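Local coordinates for protein capsid (Human calicivirus NLV/Boxer/2001/US, PDB 4RDL) that forms the protruding domain of the norovirus capsid, a dimer that binds histo-blood group antigens such as the Lewis y tetrasaccharide, at residues H116-K121 / E171-S176; L23-R28 / A68-M73. All coordinates share one frame; numbering follows the deposited sequence.

Interaction 1 (H116-K121 / E171-S176). With GAL (beta-D-galactopyranose), chain C; FUC (alpha-L-fucopyranose), chain B; FUC (alpha-L-fucopyranose), chain D.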
loop_
_atom_site.group_PDB
_atom_site.type_symbol
_atom_site.label_atom_id
_atom_site.label_comp_id
_atom_site.label_asym_id
_atom_site.label_seq_id
_atom_site.Cartn_x
_atom_site.Cartn_y
_atom_site.Cartn_z
ATOM N N HIS A 116 -4.072 14.741 -10.076
ATOM C CA HIS A 116 -4.861 15.398 -9.041
ATOM C C HIS A 116 -4.478 14.793 -7.708
ATOM O O HIS A 116 -4.831 13.646 -7.410
ATOM C CB HIS A 116 -6.356 15.228 -9.319
ATOM C CG HIS A 116 -6.779 15.812 -10.629
ATOM N ND1 HIS A 116 -7.280 17.092 -10.744
ATOM C CD2 HIS A 116 -6.725 15.311 -11.886
ATOM C CE1 HIS A 116 -7.542 17.344 -12.014
ATOM N NE2 HIS A 116 -7.205 16.284 -12.729
ATOM N N MET A 117 -3.738 15.570 -6.921
ATOM C CA MET A 117 -3.139 15.079 -5.688
ATOM C C MET A 117 -3.913 15.552 -4.476
ATOM O O MET A 117 -4.432 16.674 -4.440
ATOM C CB MET A 117 -1.691 15.569 -5.554
ATOM C CG MET A 117 -0.817 15.366 -6.784
ATOM S SD MET A 117 -0.540 13.645 -7.230
ATOM C CE MET A 117 0.503 13.076 -5.899
ATOM N N THR A 118 -3.964 14.699 -3.466
ATOM C CA THR A 118 -4.405 15.111 -2.148
ATOM C C THR A 118 -3.157 15.156 -1.279
ATOM O O THR A 118 -2.275 14.316 -1.427
ATOM C CB THR A 118 -5.433 14.126 -1.588
ATOM O OG1 THR A 118 -6.652 14.252 -2.331
ATOM C CG2 THR A 118 -5.716 14.406 -0.119
ATOM N N PHE A 119 -3.053 16.133 -0.384
ATOM C CA PHE A 119 -1.856 16.206 0.442
ATOM C C PHE A 119 -2.138 16.586 1.885
ATOM O O PHE A 119 -3.191 17.146 2.208
ATOM C CB PHE A 119 -0.797 17.141 -0.164
ATOM C CG PHE A 119 -1.195 18.597 -0.194
ATOM C CD1 PHE A 119 -1.021 19.408 0.925
ATOM C CD2 PHE A 119 -1.722 19.160 -1.346
ATOM C CE1 PHE A 119 -1.375 20.745 0.887
ATOM C CE2 PHE A 119 -2.067 20.498 -1.390
ATOM C CZ PHE A 119 -1.897 21.288 -0.273
ATOM N N VAL A 120 -1.176 16.271 2.746
ATOM C CA VAL A 120 -1.230 16.660 4.147
ATOM C C VAL A 120 0.137 17.154 4.601
ATOM O O VAL A 120 1.173 16.645 4.158
ATOM C CB VAL A 120 -1.663 15.478 5.050
ATOM C CG1 VAL A 120 -3.118 15.076 4.758
ATOM C CG2 VAL A 120 -0.723 14.281 4.906
ATOM N N LYS A 121 0.140 18.144 5.488
ATOM C CA LYS A 121 1.371 18.506 6.179
ATOM C C LYS A 121 1.882 17.295 6.954
ATOM O O LYS A 121 1.084 16.505 7.476
ATOM C CB LYS A 121 1.121 19.687 7.123
ATOM C CG LYS A 121 0.770 20.971 6.390
ATOM C CD LYS A 121 0.800 22.188 7.320
ATOM C CE LYS A 121 -0.268 22.090 8.395
ATOM N NZ LYS A 121 -0.328 23.358 9.211
ATOM N N GLU A 171 -0.558 12.327 -2.336
ATOM C CA GLU A 171 -0.991 11.050 -2.884
ATOM C C GLU A 171 -1.835 11.288 -4.127
ATOM O O GLU A 171 -2.574 12.268 -4.218
ATOM C CB GLU A 171 -1.784 10.247 -1.862
ATOM C CG GLU A 171 -1.988 8.808 -2.321
ATOM C CD GLU A 171 -3.088 8.091 -1.579
ATOM O OE1 GLU A 171 -3.416 6.953 -1.992
ATOM O OE2 GLU A 171 -3.613 8.656 -0.590
ATOM N N LEU A 172 -1.721 10.383 -5.087
ATOM C CA LEU A 172 -2.465 10.493 -6.330
ATOM C C LEU A 172 -3.922 10.087 -6.129
ATOM O O LEU A 172 -4.228 8.913 -5.931
ATOM C CB LEU A 172 -1.810 9.617 -7.401
ATOM C CG LEU A 172 -2.444 9.736 -8.788
ATOM C CD1 LEU A 172 -2.317 11.162 -9.329
ATOM C CD2 LEU A 172 -1.802 8.734 -9.741
ATOM N N THR A 173 -4.828 11.056 -6.186
ATOM C CA THR A 173 -6.250 10.774 -5.979
ATOM C C THR A 173 -6.939 10.370 -7.277
ATOM O O THR A 173 -7.698 9.396 -7.316
ATOM C CB THR A 173 -6.966 11.979 -5.357
ATOM O OG1 THR A 173 -6.320 12.288 -4.118
ATOM C CG2 THR A 173 -8.440 11.685 -5.093
ATOM N N TRP A 174 -6.682 11.123 -8.337
ATOM C CA TRP A 174 -7.199 10.776 -9.650
ATOM C C TRP A 174 -6.366 11.448 -10.745
ATOM O O TRP A 174 -5.504 12.290 -10.455
ATOM C CB TRP A 174 -8.705 11.085 -9.772
ATOM C CG TRP A 174 -9.102 12.543 -9.680
ATOM C CD1 TRP A 174 -9.118 13.328 -8.559
ATOM C CD2 TRP A 174 -9.592 13.359 -10.750
ATOM N NE1 TRP A 174 -9.561 14.596 -8.876
ATOM C CE2 TRP A 174 -9.869 14.637 -10.215
ATOM C CE3 TRP A 174 -9.821 13.136 -12.115
ATOM C CZ2 TRP A 174 -10.359 15.688 -10.993
ATOM C CZ3 TRP A 174 -10.318 14.175 -12.884
ATOM C CH2 TRP A 174 -10.573 15.440 -12.321
ATOM N N VAL A 175 -6.607 11.045 -11.990
ATOM C CA VAL A 175 -5.840 11.501 -13.138
ATOM C C VAL A 175 -6.804 11.896 -14.247
ATOM O O VAL A 175 -7.827 11.237 -14.449
ATOM C CB VAL A 175 -4.895 10.380 -13.657
ATOM C CG1 VAL A 175 -4.137 10.836 -14.904
ATOM C CG2 VAL A 175 -3.929 9.938 -12.561
ATOM N N SER A 176 -6.487 12.979 -14.944
ATOM C CA SER A 176 -7.230 13.338 -16.147
ATOM C C SER A 176 -6.279 13.722 -17.281
ATOM O O SER A 176 -5.076 13.920 -17.062
ATOM C CB SER A 176 -8.215 14.476 -15.867
ATOM O OG SER A 176 -7.522 15.638 -15.462
HETATM C C1 GAL C . -10.557 19.794 -17.015
HETATM C C2 GAL C . -9.717 19.193 -15.909
HETATM C C3 GAL C . -8.269 19.217 -16.237
HETATM C C4 GAL C . -7.997 18.633 -17.506
HETATM C C5 GAL C . -8.810 19.313 -18.559
HETATM C C6 GAL C . -8.641 18.771 -19.905
HETATM O O2 GAL C . -9.964 19.920 -14.709
HETATM O O3 GAL C . -7.520 18.581 -15.183
HETATM O O4 GAL C . -8.296 17.200 -17.468
HETATM O O5 GAL C . -10.260 19.225 -18.232
HETATM O O6 GAL C . -9.251 19.447 -20.903
HETATM C C1 FUC B . -10.298 19.079 -13.660
HETATM C C2 FUC B . -10.227 19.825 -12.394
HETATM C C3 FUC B . -11.243 20.900 -12.360
HETATM C C4 FUC B . -12.622 20.394 -12.590
HETATM C C5 FUC B . -12.709 19.528 -13.833
HETATM C C6 FUC B . -14.045 18.909 -13.989
HETATM O O2 FUC B . -8.947 20.375 -12.258
HETATM O O3 FUC B . -11.169 21.606 -11.162
HETATM O O4 FUC B . -13.039 19.659 -11.490
HETATM O O5 FUC B . -11.693 18.520 -13.859
HETATM C C1 FUC D . -13.840 17.160 -18.748
HETATM C C2 FUC D . -13.373 16.253 -19.855
HETATM C C3 FUC D . -11.921 16.025 -19.741
HETATM C C4 FUC D . -11.558 15.490 -18.461
HETATM C C5 FUC D . -12.069 16.324 -17.345
HETATM C C6 FUC D . -11.860 15.684 -16.069
HETATM O O2 FUC D . -13.691 16.829 -21.116
HETATM O O3 FUC D . -11.469 15.166 -20.814
HETATM O O4 FUC D . -12.068 14.146 -18.309
HETATM O O5 FUC D . -13.532 16.622 -17.496
#

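Interaction 2 (L23-R28 / A68-M73)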
loop_
_atom_site.group_PDB
_atom_site.type_symbol
_atom_site.label_atom_id
_atom_site.label_comp_id
_atom_site.label_asym_id
_atom_site.label_seq_id
_atom_site.Cartn_x
_atom_site.Cartn_y
_atom_site.Cartn_z
ATOM N N LEU A 23 -5.638 -10.519 -4.426
ATOM C CA LEU A 23 -5.265 -9.979 -3.121
ATOM C C LEU A 23 -4.010 -9.112 -3.198
ATOM O O LEU A 23 -3.613 -8.511 -2.206
ATOM C CB LEU A 23 -5.046 -11.092 -2.092
ATOM C CG LEU A 23 -6.258 -11.976 -1.789
ATOM C CD1 LEU A 23 -5.971 -12.927 -0.642
ATOM C CD2 LEU A 23 -7.472 -11.129 -1.495
ATOM N N MET A 24 -3.380 -9.059 -4.368
ATOM C CA MET A 24 -2.166 -8.265 -4.530
ATOM C C MET A 24 -2.470 -6.900 -5.131
ATOM O O MET A 24 -3.529 -6.698 -5.728
ATOM C CB MET A 24 -1.125 -9.016 -5.369
ATOM C CG MET A 24 -0.528 -10.194 -4.608
ATOM S SD MET A 24 0.748 -11.086 -5.506
ATOM C CE MET A 24 -0.269 -11.884 -6.749
ATOM N N SER A 25 -1.542 -5.962 -4.959
ATOM C CA SER A 25 -1.709 -4.608 -5.456
ATOM C C SER A 25 -1.112 -4.388 -6.842
ATOM O O SER A 25 -0.102 -4.983 -7.214
ATOM C CB SER A 25 -1.038 -3.628 -4.480
ATOM O OG SER A 25 -1.208 -2.271 -4.894
ATOM N N ASN A 26 -1.743 -3.508 -7.607
ATOM C CA ASN A 26 -1.120 -2.909 -8.773
ATOM C C ASN A 26 0.202 -2.272 -8.317
ATOM O O ASN A 26 0.331 -1.854 -7.161
ATOM C CB ASN A 26 -2.080 -1.844 -9.336
ATOM C CG ASN A 26 -1.823 -1.500 -10.793
ATOM O OD1 ASN A 26 -0.865 -0.802 -11.132
ATOM N ND2 ASN A 26 -2.720 -1.956 -11.667
ATOM N N SER A 27 1.183 -2.184 -9.208
ATOM C CA SER A 27 2.446 -1.524 -8.862
ATOM C C SER A 27 2.528 -0.057 -9.289
ATOM O O SER A 27 3.503 0.631 -8.954
ATOM C CB SER A 27 3.634 -2.306 -9.427
ATOM O OG SER A 27 3.438 -2.559 -10.810
ATOM N N ARG A 28 1.510 0.432 -9.999
ATOM C CA ARG A 28 1.486 1.832 -10.450
ATOM C C ARG A 28 0.469 2.704 -9.711
ATOM O O ARG A 28 0.587 3.930 -9.707
ATOM C CB ARG A 28 1.220 1.897 -11.952
ATOM C CG ARG A 28 2.338 1.297 -12.779
ATOM C CD ARG A 28 2.021 1.386 -14.260
ATOM N NE ARG A 28 2.179 2.734 -14.782
ATOM C CZ ARG A 28 1.597 3.180 -15.891
ATOM N NH1 ARG A 28 0.764 2.390 -16.570
ATOM N NH2 ARG A 28 1.842 4.415 -16.315
ATOM N N ALA A 68 2.781 0.965 0.069
ATOM C CA ALA A 68 2.485 2.245 0.720
ATOM C C ALA A 68 3.175 3.434 0.046
ATOM O O ALA A 68 2.821 4.583 0.304
ATOM C CB ALA A 68 2.861 2.201 2.211
ATOM N N CYS A 69 4.137 3.169 -0.832
ATOM C CA CYS A 69 4.853 4.249 -1.499
ATOM C C CYS A 69 4.331 4.582 -2.895
ATOM O O CYS A 69 4.744 5.571 -3.495
ATOM C CB CYS A 69 6.342 3.902 -1.599
ATOM S SG CYS A 69 7.126 3.694 0.013
ATOM N N ILE A 70 3.453 3.744 -3.433
ATOM C CA ILE A 70 3.091 3.863 -4.837
ATOM C C ILE A 70 2.312 5.137 -5.155
ATOM O O ILE A 70 1.295 5.432 -4.515
ATOM C CB ILE A 70 2.277 2.638 -5.299
ATOM C CG1 ILE A 70 3.095 1.352 -5.135
ATOM C CG2 ILE A 70 1.822 2.812 -6.751
ATOM C CD1 ILE A 70 2.246 0.100 -5.280
ATOM N N ALA A 71 2.813 5.883 -6.142
ATOM C CA ALA A 71 2.142 7.070 -6.671
ATOM C C ALA A 71 2.003 8.176 -5.634
ATOM O O ALA A 71 1.022 8.909 -5.614
ATOM C CB ALA A 71 0.783 6.705 -7.283
ATOM N N ARG A 72 3.011 8.289 -4.779
ATOM C CA ARG A 72 3.065 9.352 -3.784
ATOM C C ARG A 72 4.255 10.258 -4.036
ATOM O O ARG A 72 5.172 9.894 -4.780
ATOM C CB ARG A 72 3.118 8.763 -2.373
ATOM C CG ARG A 72 1.828 8.038 -1.998
ATOM C CD ARG A 72 1.850 7.502 -0.580
ATOM N NE ARG A 72 0.682 6.670 -0.302
ATOM C CZ ARG A 72 -0.333 7.029 0.479
ATOM N NH1 ARG A 72 -0.340 8.220 1.063
ATOM N NH2 ARG A 72 -1.347 6.190 0.678
ATOM N N MET A 73 4.218 11.438 -3.423
ATOM C CA MET A 73 5.323 12.390 -3.450
ATOM C C MET A 73 5.501 12.975 -2.063
ATOM O O MET A 73 4.595 12.917 -1.224
ATOM C CB MET A 73 5.037 13.546 -4.409
ATOM C CG MET A 73 4.609 13.148 -5.812
ATOM S SD MET A 73 4.158 14.662 -6.708
ATOM C CE MET A 73 3.470 13.984 -8.217
#

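Interaction 1 (H116-K121 / E171-S176)
His116 and Trp174 lie face to face. The imidazole covers the six-membered ring of the indole with centroids 3.6 Å apart and planes at 7°. Trp174 CZ2 sits over the centre of the imidazole, while His116 CG is offset toward the rim of the indole. His116 CB lies over the face of the five-membered ring in a CH-pi contact, 3.5 Å from its centroid. The edges meet sugar. O2 of the chain B fucose lies at the imidazole edge. O5 of the same fucose and C6 of the chain D fucose lie at the indole edge. Trp174 CG stands between the backbone N and the carbonyl carbon (chi1 65°).

His116 NE2 and Ser176 OG share a hydrogen bond of 2.8 Å. Ser176 OG also reaches galactose O4 at 2.7 Å. Asp114, Asn177 and Thr179 complete the grip on galactose.

The strands are antiparallel and carry a classic beta bulge. His116 O accepts from both Thr173 N and Trp174 N, the second bond longer at 3.3 Å. The bulge residue Thr173 also bonds through OG1 to Thr118 OG1, 2.7 Å away. On the other sheet face Met117 SD packs on Leu172 CD1, 3.7 Å away.

The stack and the hydroxyl bond together fix the imidazole rotation. His116 is thus a first-shell wall of the glycan pocket that also holds Ser176 OG, probably helping to steer it to galactose.

Interaction 2 (L23-R28 / A68-M73)
Ile70 meets the backbone of Asn26, Ser27 and Arg28 with both of its branches. In this tight part of the contact CD1 reaches Asn26 O at 3.3 Å, and CG2 rests on the carbonyl group of Arg28, 3.3 Å from its C atom. CG2 lies anti to the backbone N of Ile70, and CD1 extends from CG1 (chi2 167°). No hydrogen bond joins the segments. Carbonyl groups face methyl groups instead.

The 23-28 loop holds its own shape. Asn26 OD1 accepts from Arg28 N at 2.9 Å on a lone pair, which makes an Asx turn. Ser25 OG donates to Asn26 O at 2.8 Å, so that oxygen is bonded as well as covered by the Ile70 methyl. Ile70 and Ala71 are the middle residues of a type II beta turn from Cys69 to Arg72, which leads into strand 72-80. The contact thus packs an irregular N-terminal loop against the turn that opens a strand of the sheet.

Packing is looser at the margins. Ala71 CB is 3.7 Å from Arg28 O, and Ser25 OG only grazes Ile70 CD1 at 4.2 Å. Neither margin opens to solvent, since all the touching residues are buried. The Ser27 and Arg28 side chains start away from the turn. Ser27 OG bonds to Leu233 O, and Arg28 forms a salt bridge with Asp109 and a cation-pi contact with Phe48.

Interaction 2 closes before interaction 1 opens along the chain. Their centres are about 14 Å apart. They meet through one antiparallel sheet, in which strand 167-177 lies between strands 113-121 and 72-80. Leu172 N probably donates a hydrogen bond to Ala71 O. Met117 CE packs on Met73 CE at 3.9 Å. Interaction 2 is the nearer to the centre of the chain and ties this sheet to the loop before strand 35-38. Interaction 1 runs outward to the glycan pocket. Both touch the second subunit, and Gly130 of that subunit bonds a fucose. The sheet thus connects the core packing, the dimer interface and the sugar site.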